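Endoglucanase E-5 (Thermobifida fusca, PDB 2CKS) hydrolyses internal beta-1,4-glucosidic linkages of cellulose, lichenin and cereal beta-D-glucans through its glycoside hydrolase family 5 catalytic domain. Local coordinates at residues 173-176 with 180-183; 185-190 with 218-223; 205-210 with 249-254. One frame throughout, in Å; residues are numbered along the deposited sequence.

Contact 1: residues 173-176 with 180-183; sequences RGWS and VSEG
E182 reaches back from the loop 180-183 and lays its side chain along the backbone of G174, with R173 at one end of its carboxylate and the indole of W175 near the other. Beyond CG the glutamate chain is fully extended, which carries CD to 3.5 Å from the CA of G174. The side chain of R173 bends at chi3 (75°) to bring its guanidinium up to the carboxylate, and the two planes stand 62° apart. This is no flat, two-pronged pairing: the salt bridge rests on R173 NH2 and E182 OE1, 3.4 Å apart and weak as a hydrogen bond, while CB of E182 lies over a face of the guanidinium. A water ties the same OE1, at 2.7 Å, to the backbone N of G174. E182 OE2 accepts from the backbone N of G142, so both carboxylate oxygens are held.

The contact belongs to the segment that follows barrel strand 168-170 of this TIM barrel, where W175 comes within about 3 Å of E139, the proton donor by similarity, measured between side chains. In one of its two conformers, S181 gives a hydrogen bond from OG to G174 O at 2.9 Å, approaching from above the carbonyl plane. In that conformer OG also lies at the edge of the indole, in its plane, 3.4 Å from W175 CE3. Glycine suits position 174 because phi is positive there, and CG and CD of E182 lie against its CA. The carboxylate of E182 stands nearly upright to the indole, with 79° between the planes.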
ATOM      1  N   ARG A 173     -12.922   1.512  -6.889  1.00  7.29           N
ATOM      2  CA  ARG A 173     -13.257   1.118  -8.254  1.00  7.96           C
ATOM      3  C   ARG A 173     -12.149   1.429  -9.247  1.00  7.94           C
ATOM      4  O   ARG A 173     -11.462   2.435  -9.128  1.00  7.48           O
ATOM      5  CB  ARG A 173     -14.493   1.876  -8.710  1.00  8.56           C
ATOM      6  CG  ARG A 173     -15.789   1.331  -8.239  1.00 11.90           C
ATOM      7  CD  ARG A 173     -16.954   1.980  -8.975  1.00 13.82           C
ATOM      8  NE  ARG A 173     -17.109   1.478 -10.341  1.00 16.00           N
ATOM      9  CZ  ARG A 173     -17.771   2.105 -11.316  1.00 17.31           C
ATOM     10  NH1 ARG A 173     -18.368   3.278 -11.111  1.00 17.69           N
ATOM     11  NH2 ARG A 173     -17.851   1.543 -12.516  1.00 19.18           N
ATOM     12  N   GLY A 174     -11.999   0.570 -10.251  1.00  7.86           N
ATOM     13  CA  GLY A 174     -11.139   0.870 -11.377  1.00  7.94           C
ATOM     14  C   GLY A 174      -9.669   0.881 -11.025  1.00  8.05           C
ATOM     15  O   GLY A 174      -8.979   1.886 -11.198  1.00  8.06           O
ATOM     16  N   TRP A 175      -9.196  -0.257 -10.542  1.00  7.76           N
ATOM     17  CA  TRP A 175      -7.817  -0.410 -10.082  1.00  7.45           C
ATOM     18  C   TRP A 175      -7.473   0.620  -9.009  1.00  6.67           C
ATOM     19  O   TRP A 175      -6.408   1.241  -9.014  1.00  6.92           O
ATOM     20  CB  TRP A 175      -6.834  -0.351 -11.251  1.00  7.63           C
ATOM     21  CG  TRP A 175      -7.058  -1.435 -12.232  1.00  9.79           C
ATOM     22  CD1 TRP A 175      -6.526  -2.684 -12.206  1.00 11.16           C
ATOM     23  CD2 TRP A 175      -7.902  -1.379 -13.380  1.00 12.63           C
ATOM     24  NE1 TRP A 175      -6.966  -3.407 -13.289  1.00 13.25           N
ATOM     25  CE2 TRP A 175      -7.820  -2.630 -14.024  1.00 13.87           C
ATOM     26  CE3 TRP A 175      -8.704  -0.389 -13.949  1.00 14.31           C
ATOM     27  CZ2 TRP A 175      -8.514  -2.914 -15.202  1.00 15.60           C
ATOM     28  CZ3 TRP A 175      -9.397  -0.674 -15.120  1.00 16.88           C
ATOM     29  CH2 TRP A 175      -9.296  -1.926 -15.728  1.00 16.32           C
ATOM     30  N   SER A 176      -8.390   0.769  -8.063  1.00  6.31           N
ATOM     31  CA  SER A 176      -8.236   1.709  -6.959  1.00  5.90           C
ATOM     32  C   SER A 176      -7.910   3.118  -7.457  1.00  6.37           C
ATOM     33  O   SER A 176      -7.045   3.803  -6.916  1.00  6.14           O
ATOM     34  CB  SER A 176      -7.220   1.191  -5.940  1.00  5.91           C
ATOM     35  OG  SER A 176      -7.813   0.156  -5.169  1.00  6.16           O
ATOM     36  N   VAL A 180     -12.068   6.737 -11.111  1.00 10.74           N
ATOM     37  CA  VAL A 180     -11.744   7.621 -12.241  1.00 11.51           C
ATOM     38  C   VAL A 180     -11.553   6.847 -13.556  1.00 12.40           C
ATOM     39  O   VAL A 180     -12.029   7.273 -14.610  1.00 12.48           O
ATOM     40  CB  VAL A 180     -10.501   8.494 -11.944  1.00 11.39           C
ATOM     41  CG1 VAL A 180     -10.087   9.303 -13.174  1.00 11.26           C
ATOM     42  CG2 VAL A 180     -10.760   9.422 -10.768  1.00 11.34           C
ATOM     43  N   SER A 181     -10.877   5.708 -13.485  0.50 12.98           N
ATOM     44  CA  SER A 181     -10.572   4.918 -14.675  0.50 13.73           C
ATOM     45  C   SER A 181     -11.805   4.229 -15.267  0.50 14.35           C
ATOM     46  O   SER A 181     -11.767   3.772 -16.413  0.50 14.83           O
ATOM     47  CB  SER A 181      -9.504   3.875 -14.357  0.50 13.68           C
ATOM     48  OG  SER A 181     -10.064   2.768 -13.683  0.50 14.20           O
ATOM     49  N   GLU A 182     -12.889   4.163 -14.494  1.00 14.51           N
ATOM     50  CA  GLU A 182     -14.143   3.545 -14.955  1.00 15.36           C
ATOM     51  C   GLU A 182     -15.271   4.582 -15.055  1.00 15.80           C
ATOM     52  O   GLU A 182     -16.452   4.252 -14.914  1.00 16.98           O
ATOM     53  CB  GLU A 182     -14.511   2.357 -14.049  1.00 15.51           C
ATOM     54  CG  GLU A 182     -13.542   1.183 -14.223  1.00 16.67           C
ATOM     55  CD  GLU A 182     -13.850  -0.034 -13.362  1.00 17.01           C
ATOM     56  OE1 GLU A 182     -14.821   0.006 -12.576  1.00 19.87           O
ATOM     57  OE2 GLU A 182     -13.102  -1.044 -13.481  1.00 17.08           O
ATOM     58  N   GLY A 183     -14.890   5.837 -15.295  1.00 16.04           N
ATOM     59  CA  GLY A 183     -15.828   6.922 -15.549  1.00 15.88           C
ATOM     60  C   GLY A 183     -16.589   7.490 -14.366  1.00 15.60           C
ATOM     61  O   GLY A 183     -17.631   8.121 -14.545  1.00 16.78           O
TER
HETATM   62  O   HOH W   1     -14.178  -1.598 -10.518  1.00  9.94           O

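Contact 2: residues 185-190 with 218-223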
ATOM      1  N   GLY A 185     -15.955   8.655  -9.789  1.00 11.15           N
ATOM      2  CA  GLY A 185     -15.108   9.445  -8.911  1.00 10.56           C
ATOM      3  C   GLY A 185     -15.400   9.182  -7.448  1.00  9.79           C
ATOM      4  O   GLY A 185     -16.260   8.368  -7.128  1.00  9.69           O
ATOM      5  N   PRO A 186     -14.687   9.861  -6.556  1.00  9.49           N
ATOM      6  CA  PRO A 186     -14.826   9.612  -5.115  1.00  9.52           C
ATOM      7  C   PRO A 186     -16.176   9.987  -4.504  1.00  9.50           C
ATOM      8  O   PRO A 186     -16.498   9.497  -3.427  1.00  9.46           O
ATOM      9  CB  PRO A 186     -13.701  10.450  -4.496  1.00  9.50           C
ATOM     10  CG  PRO A 186     -13.334  11.455  -5.533  1.00  9.61           C
ATOM     11  CD  PRO A 186     -13.656  10.872  -6.853  1.00  9.30           C
ATOM     12  N   ALA A 187     -16.962  10.825  -5.170  1.00  9.97           N
ATOM     13  CA  ALA A 187     -18.285  11.162  -4.652  1.00 10.38           C
ATOM     14  C   ALA A 187     -19.156   9.915  -4.472  1.00 10.23           C
ATOM     15  O   ALA A 187     -19.985   9.854  -3.576  1.00 10.69           O
ATOM     16  CB  ALA A 187     -18.979  12.166  -5.558  1.00 10.79           C
ATOM     17  N   GLU A 188     -18.953   8.914  -5.326  1.00  9.93           N
ATOM     18  CA  GLU A 188     -19.679   7.654  -5.229  1.00 10.19           C
ATOM     19  C   GLU A 188     -19.445   6.970  -3.884  1.00  9.58           C
ATOM     20  O   GLU A 188     -20.365   6.425  -3.284  1.00  9.47           O
ATOM     21  CB  GLU A 188     -19.228   6.745  -6.360  1.00 10.99           C
ATOM     22  CG  GLU A 188     -19.906   5.405  -6.418  1.00 12.37           C
ATOM     23  CD  GLU A 188     -19.701   4.729  -7.753  1.00 13.82           C
ATOM     24  OE1 GLU A 188     -18.572   4.813  -8.310  1.00 13.05           O
ATOM     25  OE2 GLU A 188     -20.673   4.117  -8.237  1.00 14.79           O
ATOM     26  N   ILE A 189     -18.201   7.011  -3.415  1.00  9.18           N
ATOM     27  CA  ILE A 189     -17.845   6.434  -2.118  1.00  8.92           C
ATOM     28  C   ILE A 189     -18.480   7.217  -0.975  1.00  8.71           C
ATOM     29  O   ILE A 189     -19.044   6.642  -0.046  1.00  8.77           O
ATOM     30  CB  ILE A 189     -16.300   6.406  -1.951  1.00  8.80           C
ATOM     31  CG1 ILE A 189     -15.669   5.492  -3.004  1.00  8.44           C
ATOM     32  CG2 ILE A 189     -15.904   5.977  -0.527  1.00  9.08           C
ATOM     33  CD1 ILE A 189     -14.172   5.766  -3.242  1.00  8.65           C
ATOM     34  N   ALA A 190     -18.387   8.540  -1.035  1.00  8.81           N
ATOM     35  CA  ALA A 190     -18.902   9.388   0.036  1.00  9.26           C
ATOM     36  C   ALA A 190     -20.403   9.235   0.209  1.00  9.55           C
ATOM     37  O   ALA A 190     -20.894   9.299   1.341  1.00 10.15           O
ATOM     38  CB  ALA A 190     -18.546  10.829  -0.219  1.00  9.48           C
ATOM     39  N   LEU A 218      -8.027  12.899  -6.355  1.00  7.45           N
ATOM     40  CA  LEU A 218      -7.357  12.691  -5.077  1.00  8.24           C
ATOM     41  C   LEU A 218      -7.627  13.857  -4.116  1.00  8.68           C
ATOM     42  O   LEU A 218      -7.915  13.643  -2.941  1.00  9.06           O
ATOM     43  CB  LEU A 218      -5.859  12.493  -5.297  1.00  7.52           C
ATOM     44  CG  LEU A 218      -5.007  12.269  -4.051  1.00  7.40           C
ATOM     45  CD1 LEU A 218      -5.509  11.073  -3.252  1.00  6.91           C
ATOM     46  CD2 LEU A 218      -3.573  12.069  -4.472  1.00  7.85           C
ATOM     47  N   ARG A 219      -7.539  15.081  -4.626  0.60  9.56           N
ATOM     48  CA  ARG A 219      -7.885  16.273  -3.850  0.60 10.28           C
ATOM     49  C   ARG A 219      -9.333  16.204  -3.361  0.60  9.99           C
ATOM     50  O   ARG A 219      -9.618  16.429  -2.182  0.60  9.95           O
ATOM     51  CB  ARG A 219      -7.701  17.537  -4.699  0.60 10.91           C
ATOM     52  CG  ARG A 219      -6.655  18.486  -4.190  0.60 12.59           C
ATOM     53  CD  ARG A 219      -6.631  19.842  -4.892  0.60 13.42           C
ATOM     54  NE  ARG A 219      -5.520  19.977  -5.846  0.60 13.68           N
ATOM     55  CZ  ARG A 219      -5.622  19.884  -7.168  0.60 14.35           C
ATOM     56  NH1 ARG A 219      -6.784  19.653  -7.745  0.60 15.46           N
ATOM     57  NH2 ARG A 219      -4.544  20.025  -7.934  0.60 16.38           N
ATOM     58  N   GLU A 220     -10.237  15.871  -4.276  1.00  9.87           N
ATOM     59  CA  GLU A 220     -11.657  15.750  -3.969  1.00  9.84           C
ATOM     60  C   GLU A 220     -11.916  14.710  -2.875  1.00  9.41           C
ATOM     61  O   GLU A 220     -12.635  14.967  -1.922  1.00  9.26           O
ATOM     62  CB  GLU A 220     -12.422  15.379  -5.241  1.00  9.96           C
ATOM     63  CG  GLU A 220     -13.925  15.299  -5.070  1.00 12.29           C
ATOM     64  CD  GLU A 220     -14.653  14.837  -6.318  1.00 16.40           C
ATOM     65  OE1 GLU A 220     -13.991  14.520  -7.342  1.00 19.88           O
ATOM     66  OE2 GLU A 220     -15.903  14.794  -6.271  1.00 19.82           O
ATOM     67  N   ALA A 221     -11.293  13.546  -3.005  1.00  8.35           N
ATOM     68  CA  ALA A 221     -11.515  12.456  -2.067  1.00  8.24           C
ATOM     69  C   ALA A 221     -11.057  12.851  -0.675  1.00  8.38           C
ATOM     70  O   ALA A 221     -11.712  12.523   0.313  1.00  8.64           O
ATOM     71  CB  ALA A 221     -10.763  11.219  -2.532  1.00  7.56           C
ATOM     72  N   SER A 222      -9.936  13.564  -0.605  1.00  8.92           N
ATOM     73  CA  SER A 222      -9.332  13.897   0.678  1.00 10.25           C
ATOM     74  C   SER A 222     -10.200  14.875   1.485  1.00 10.07           C
ATOM     75  O   SER A 222     -10.042  14.974   2.697  1.00 10.96           O
ATOM     76  CB  SER A 222      -7.911  14.434   0.485  1.00 10.36           C
ATOM     77  OG  SER A 222      -7.923  15.735  -0.062  1.00 14.44           O
ATOM     78  N   GLU A 223     -11.122  15.578   0.818  1.00 10.57           N
ATOM     79  CA  GLU A 223     -12.139  16.384   1.520  1.00 10.17           C
ATOM     80  C   GLU A 223     -13.186  15.536   2.250  1.00 10.31           C
ATOM     81  O   GLU A 223     -13.791  16.003   3.209  1.00 10.69           O
ATOM     82  CB  GLU A 223     -12.921  17.284   0.557  1.00 10.46           C
ATOM     83  CG  GLU A 223     -12.101  18.239  -0.277  1.00 11.22           C
ATOM     84  CD  GLU A 223     -11.404  19.309   0.539  1.00 13.68           C
ATOM     85  OE1 GLU A 223     -11.918  19.733   1.607  1.00 14.72           O
ATOM     86  OE2 GLU A 223     -10.328  19.747   0.091  1.00 15.20           O
TER
HETATM   87  O   HOH W   2     -16.655  12.376  -7.716  1.00 20.55           O
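P186 rests its ring against the helix 218-223, touching A221 with one corner and E220 with the next. The contact joins the short helix 187-191, in the connection between barrel strands 168-170 and 199-206, to helix 212-224 on the outside of the TIM barrel. CB of P186 meets CB of A221 at 3.6 Å, and alanine's small methyl lets the backbones draw close, with 5.3 Å between the CA atoms of P186 and A221. Proline suits the opening of its short helix: the missing N-H costs nothing there, and the ring, puckered C-gamma endo, offers a rigid apolar surface.

E220, one residue before A221 on helix 212-224, reaches out in a straight chain, a pose that a crystal neighbour touching it may influence. With CG opposite the backbone N (chi1 -177°) and the chain extended beyond, it passes the proline ring at about a right angle. Its CB, CG and CD lie near P186 CG, and OE1 comes to 3.6 Å from that same CG. OE2 receives a hydrogen bond of 2.9 Å from a water, which accepts from the backbone N of A187 at 3.0 Å.

No direct hydrogen bond joins the segments. Cohesion therefore comes from apolar packing at P186 and A221, extended by the aliphatic part of E220, whose negative charge is likely to strengthen the water-mediated link to the N-H of A187.

Contact 3: residues 205-210 with 249-254; sequences FYAASH and DRYIDL
F205 and Y251 lay their rings face to face, and this stack is the chief apolar element of the contact. The centroids are 3.7 Å apart and the planes only 8° from parallel, while the two side chains run past each other in opposite directions. Each ring thus sets an atom over the centre of the other: CD1 of Y251 over the phenylalanine, CD1 of F205 over the tyrosine. The overlap is close, with F205 CE1 at 3.3 Å from Y251 CG. On the strand, the phenylalanine places CG between its backbone N and carbonyl carbon (chi1 68°), a position that turns the ring toward the helix. A207 adds a lighter apolar touch, its methyl 4.4 Å from Y251 CE2.

The polar element is one hydrogen bond. Y251 OH donates to the backbone O of H210 over 2.7 Å, coming from well above the carbonyl plane, while this oxygen lies at the edge of the tyrosine ring, in its plane. Tyrosine suits the place because it combines a broad stacking face with a hydroxyl that reaches the loop. Replacing Y251 by an alanine removes ring and hydroxyl together, and would probably leave one face of F205 without this stacking partner and the carbonyl of H210 without this donor.

On the strand, the next residue, Y206, hydrogen-bonds through its OH to E231, the nucleophile by similarity. Outer helices packed on a closed parallel barrel, with the active site at the C-terminal ends of the strands, make the TIM-barrel plan of family 5.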
ATOM      1  N   PHE A 205      -2.021   5.703  -8.634  1.00  5.98           N
ATOM      2  CA  PHE A 205      -1.793   6.498  -9.832  1.00  6.26           C
ATOM      3  C   PHE A 205      -0.386   6.259 -10.371  1.00  6.42           C
ATOM      4  O   PHE A 205       0.520   5.903  -9.629  1.00  6.43           O
ATOM      5  CB  PHE A 205      -2.005   7.989  -9.554  1.00  6.77           C
ATOM      6  CG  PHE A 205      -0.965   8.602  -8.645  1.00  5.95           C
ATOM      7  CD1 PHE A 205       0.226   9.113  -9.163  1.00  7.49           C
ATOM      8  CD2 PHE A 205      -1.175   8.681  -7.273  1.00  7.51           C
ATOM      9  CE1 PHE A 205       1.196   9.671  -8.330  1.00  8.20           C
ATOM     10  CE2 PHE A 205      -0.207   9.246  -6.430  1.00  7.55           C
ATOM     11  CZ  PHE A 205       0.977   9.736  -6.957  1.00  8.12           C
ATOM     12  N   TYR A 206      -0.221   6.523 -11.659  1.00  6.99           N
ATOM     13  CA  TYR A 206       1.051   6.427 -12.350  1.00  7.62           C
ATOM     14  C   TYR A 206       1.185   7.741 -13.116  1.00  8.22           C
ATOM     15  O   TYR A 206       0.438   7.984 -14.060  1.00  7.87           O
ATOM     16  CB  TYR A 206       1.068   5.183 -13.249  1.00  7.97           C
ATOM     17  CG  TYR A 206       1.223   3.937 -12.416  1.00  9.77           C
ATOM     18  CD1 TYR A 206       2.479   3.423 -12.140  1.00 12.09           C
ATOM     19  CD2 TYR A 206       0.120   3.319 -11.833  1.00 12.98           C
ATOM     20  CE1 TYR A 206       2.639   2.300 -11.344  1.00 14.07           C
ATOM     21  CE2 TYR A 206       0.270   2.199 -11.019  1.00 14.83           C
ATOM     22  CZ  TYR A 206       1.537   1.695 -10.780  1.00 16.29           C
ATOM     23  OH  TYR A 206       1.718   0.576  -9.993  1.00 18.42           O
ATOM     24  N   ALA A 207       2.119   8.585 -12.678  1.00  8.35           N
ATOM     25  CA  ALA A 207       2.137  10.003 -13.051  1.00  8.91           C
ATOM     26  C   ALA A 207       2.288  10.288 -14.542  1.00  9.65           C
ATOM     27  O   ALA A 207       1.783  11.302 -15.017  1.00 10.64           O
ATOM     28  CB  ALA A 207       3.210  10.745 -12.263  1.00  8.96           C
ATOM     29  N   ALA A 208       2.975   9.430 -15.283  1.00 10.13           N
ATOM     30  CA  ALA A 208       3.169   9.693 -16.712  1.00 11.48           C
ATOM     31  C   ALA A 208       1.869   9.498 -17.496  1.00 12.42           C
ATOM     32  O   ALA A 208       1.664  10.133 -18.536  1.00 14.08           O
ATOM     33  CB  ALA A 208       4.285   8.841 -17.277  1.00 11.27           C
ATOM     34  N   SER A 209       0.987   8.651 -16.973  1.00 12.60           N
ATOM     35  CA  SER A 209      -0.305   8.337 -17.592  1.00 12.96           C
ATOM     36  C   SER A 209      -1.498   9.064 -16.970  1.00 13.07           C
ATOM     37  O   SER A 209      -2.505   9.294 -17.650  1.00 13.70           O
ATOM     38  CB  SER A 209      -0.574   6.844 -17.478  1.00 13.27           C
ATOM     39  OG  SER A 209       0.368   6.109 -18.221  1.00 14.35           O
ATOM     40  N   HIS A 210      -1.396   9.405 -15.688  1.00 12.33           N
ATOM     41  CA  HIS A 210      -2.545   9.867 -14.912  1.00 12.02           C
ATOM     42  C   HIS A 210      -2.319  11.319 -14.538  1.00 12.54           C
ATOM     43  O   HIS A 210      -1.505  11.636 -13.663  1.00 12.73           O
ATOM     44  CB  HIS A 210      -2.726   9.011 -13.661  1.00 11.49           C
ATOM     45  CG  HIS A 210      -3.059   7.579 -13.944  1.00 11.72           C
ATOM     46  ND1 HIS A 210      -3.819   7.179 -15.022  1.00 13.46           N
ATOM     47  CD2 HIS A 210      -2.720   6.446 -13.288  1.00 10.41           C
ATOM     48  CE1 HIS A 210      -3.941   5.861 -15.008  1.00 12.50           C
ATOM     49  NE2 HIS A 210      -3.281   5.394 -13.965  1.00 14.05           N
ATOM     50  N   ASP A 249       5.767  15.207  -8.921  1.00 10.15           N
ATOM     51  CA  ASP A 249       6.018  16.193  -7.868  1.00 10.57           C
ATOM     52  C   ASP A 249       4.731  16.950  -7.492  1.00 10.21           C
ATOM     53  O   ASP A 249       4.569  17.362  -6.348  1.00 10.20           O
ATOM     54  CB  ASP A 249       7.090  17.204  -8.313  1.00 11.18           C
ATOM     55  CG  ASP A 249       8.506  16.650  -8.259  1.00 13.35           C
ATOM     56  OD1 ASP A 249       8.738  15.584  -7.642  1.00 14.73           O
ATOM     57  OD2 ASP A 249       9.468  17.229  -8.814  1.00 15.44           O
ATOM     58  N   ARG A 250       3.823  17.144  -8.446  1.00 10.49           N
ATOM     59  CA  ARG A 250       2.529  17.747  -8.138  1.00 10.58           C
ATOM     60  C   ARG A 250       1.730  16.861  -7.192  1.00 10.00           C
ATOM     61  O   ARG A 250       1.135  17.352  -6.244  1.00 10.70           O
ATOM     62  CB  ARG A 250       1.729  18.035  -9.410  1.00 11.08           C
ATOM     63  CG  ARG A 250       2.397  19.051 -10.319  1.00 12.80           C
ATOM     64  CD  ARG A 250       1.713  19.223 -11.646  1.00 15.85           C
ATOM     65  NE  ARG A 250       0.346  19.713 -11.484  1.00 17.93           N
ATOM     66  CZ  ARG A 250      -0.562  19.736 -12.449  1.00 20.11           C
ATOM     67  NH1 ARG A 250      -0.270  19.304 -13.675  1.00 21.55           N
ATOM     68  NH2 ARG A 250      -1.774  20.201 -12.188  1.00 20.45           N
ATOM     69  N   TYR A 251       1.735  15.557  -7.444  1.00  9.20           N
ATOM     70  CA  TYR A 251       1.100  14.603  -6.538  1.00  8.37           C
ATOM     71  C   TYR A 251       1.776  14.620  -5.162  1.00  8.48           C
ATOM     72  O   TYR A 251       1.106  14.603  -4.132  1.00  8.13           O
ATOM     73  CB  TYR A 251       1.174  13.188  -7.110  1.00  7.79           C
ATOM     74  CG  TYR A 251       0.177  12.856  -8.191  1.00  7.42           C
ATOM     75  CD1 TYR A 251      -1.119  12.459  -7.873  1.00  5.85           C
ATOM     76  CD2 TYR A 251       0.539  12.890  -9.530  1.00  8.52           C
ATOM     77  CE1 TYR A 251      -2.025  12.110  -8.853  1.00  7.11           C
ATOM     78  CE2 TYR A 251      -0.367  12.548 -10.525  1.00  8.99           C
ATOM     79  CZ  TYR A 251      -1.652  12.168 -10.178  1.00  8.55           C
ATOM     80  OH  TYR A 251      -2.548  11.817 -11.158  1.00  9.28           O
ATOM     81  N   ILE A 252       3.106  14.647  -5.144  1.00  8.39           N
ATOM     82  CA  ILE A 252       3.850  14.647  -3.887  1.00  8.88           C
ATOM     83  C   ILE A 252       3.523  15.880  -3.063  1.00  8.75           C
ATOM     84  O   ILE A 252       3.339  15.789  -1.857  1.00  8.68           O
ATOM     85  CB  ILE A 252       5.374  14.548  -4.140  1.00  9.45           C
ATOM     86  CG1 ILE A 252       5.725  13.146  -4.640  1.00 10.14           C
ATOM     87  CG2 ILE A 252       6.174  14.907  -2.887  1.00 10.61           C
ATOM     88  CD1 ILE A 252       5.777  12.092  -3.554  1.00 10.97           C
ATOM     89  N   ASP A 253       3.438  17.030  -3.718  1.00  8.82           N
ATOM     90  CA  ASP A 253       3.137  18.271  -3.012  1.00  9.41           C
ATOM     91  C   ASP A 253       1.707  18.264  -2.471  1.00  9.33           C
ATOM     92  O   ASP A 253       1.475  18.730  -1.363  1.00 10.09           O
ATOM     93  CB  ASP A 253       3.390  19.481  -3.907  1.00  9.95           C
ATOM     94  CG  ASP A 253       4.870  19.675  -4.204  0.50 10.62           C
ATOM     95  OD1 ASP A 253       5.187  20.421  -5.146  0.50 13.89           O
ATOM     96  OD2 ASP A 253       5.785  19.114  -3.555  0.50 11.63           O
ATOM     97  N   LEU A 254       0.772  17.713  -3.238  0.70  9.43           N
ATOM     98  CA  LEU A 254      -0.612  17.616  -2.793  0.70  9.29           C
ATOM     99  C   LEU A 254      -0.705  16.680  -1.593  0.70  8.70           C
ATOM    100  O   LEU A 254      -1.335  17.005  -0.590  0.70  8.47           O
ATOM    101  CB  LEU A 254      -1.516  17.120  -3.917  0.70  9.65           C
ATOM    102  CG  LEU A 254      -3.027  17.151  -3.650  0.70 11.26           C
ATOM    103  CD1 LEU A 254      -3.530  15.819  -3.104  0.70 11.98           C
ATOM    104  CD2 LEU A 254      -3.429  18.311  -2.723  0.70 11.92           C
TER

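How the contacts relate
All three contacts lie in the TIM-barrel catalytic domain, around its eight-stranded parallel barrel. Contact 1 closes before contact 2 opens. Contacts 2 and 3 alternate along the chain, because helix 212-224 of contact 2 directly follows strand 199-206 of contact 3. The centres of contacts 1 and 2 are 12 Å apart, and a salt bridge from R173 NH1 to E188 OE1 (3.2 Å) joins them. Contacts 2 and 3, centred 17 Å apart, meet where L218 packs on Y251 of helix 245-258. Contacts 1 and 3, centred 16 Å apart, do not touch; contact 1 borders E139, and side chains of contact 3 lie about 8 Å from those of E139 and E231, the probable catalytic pair.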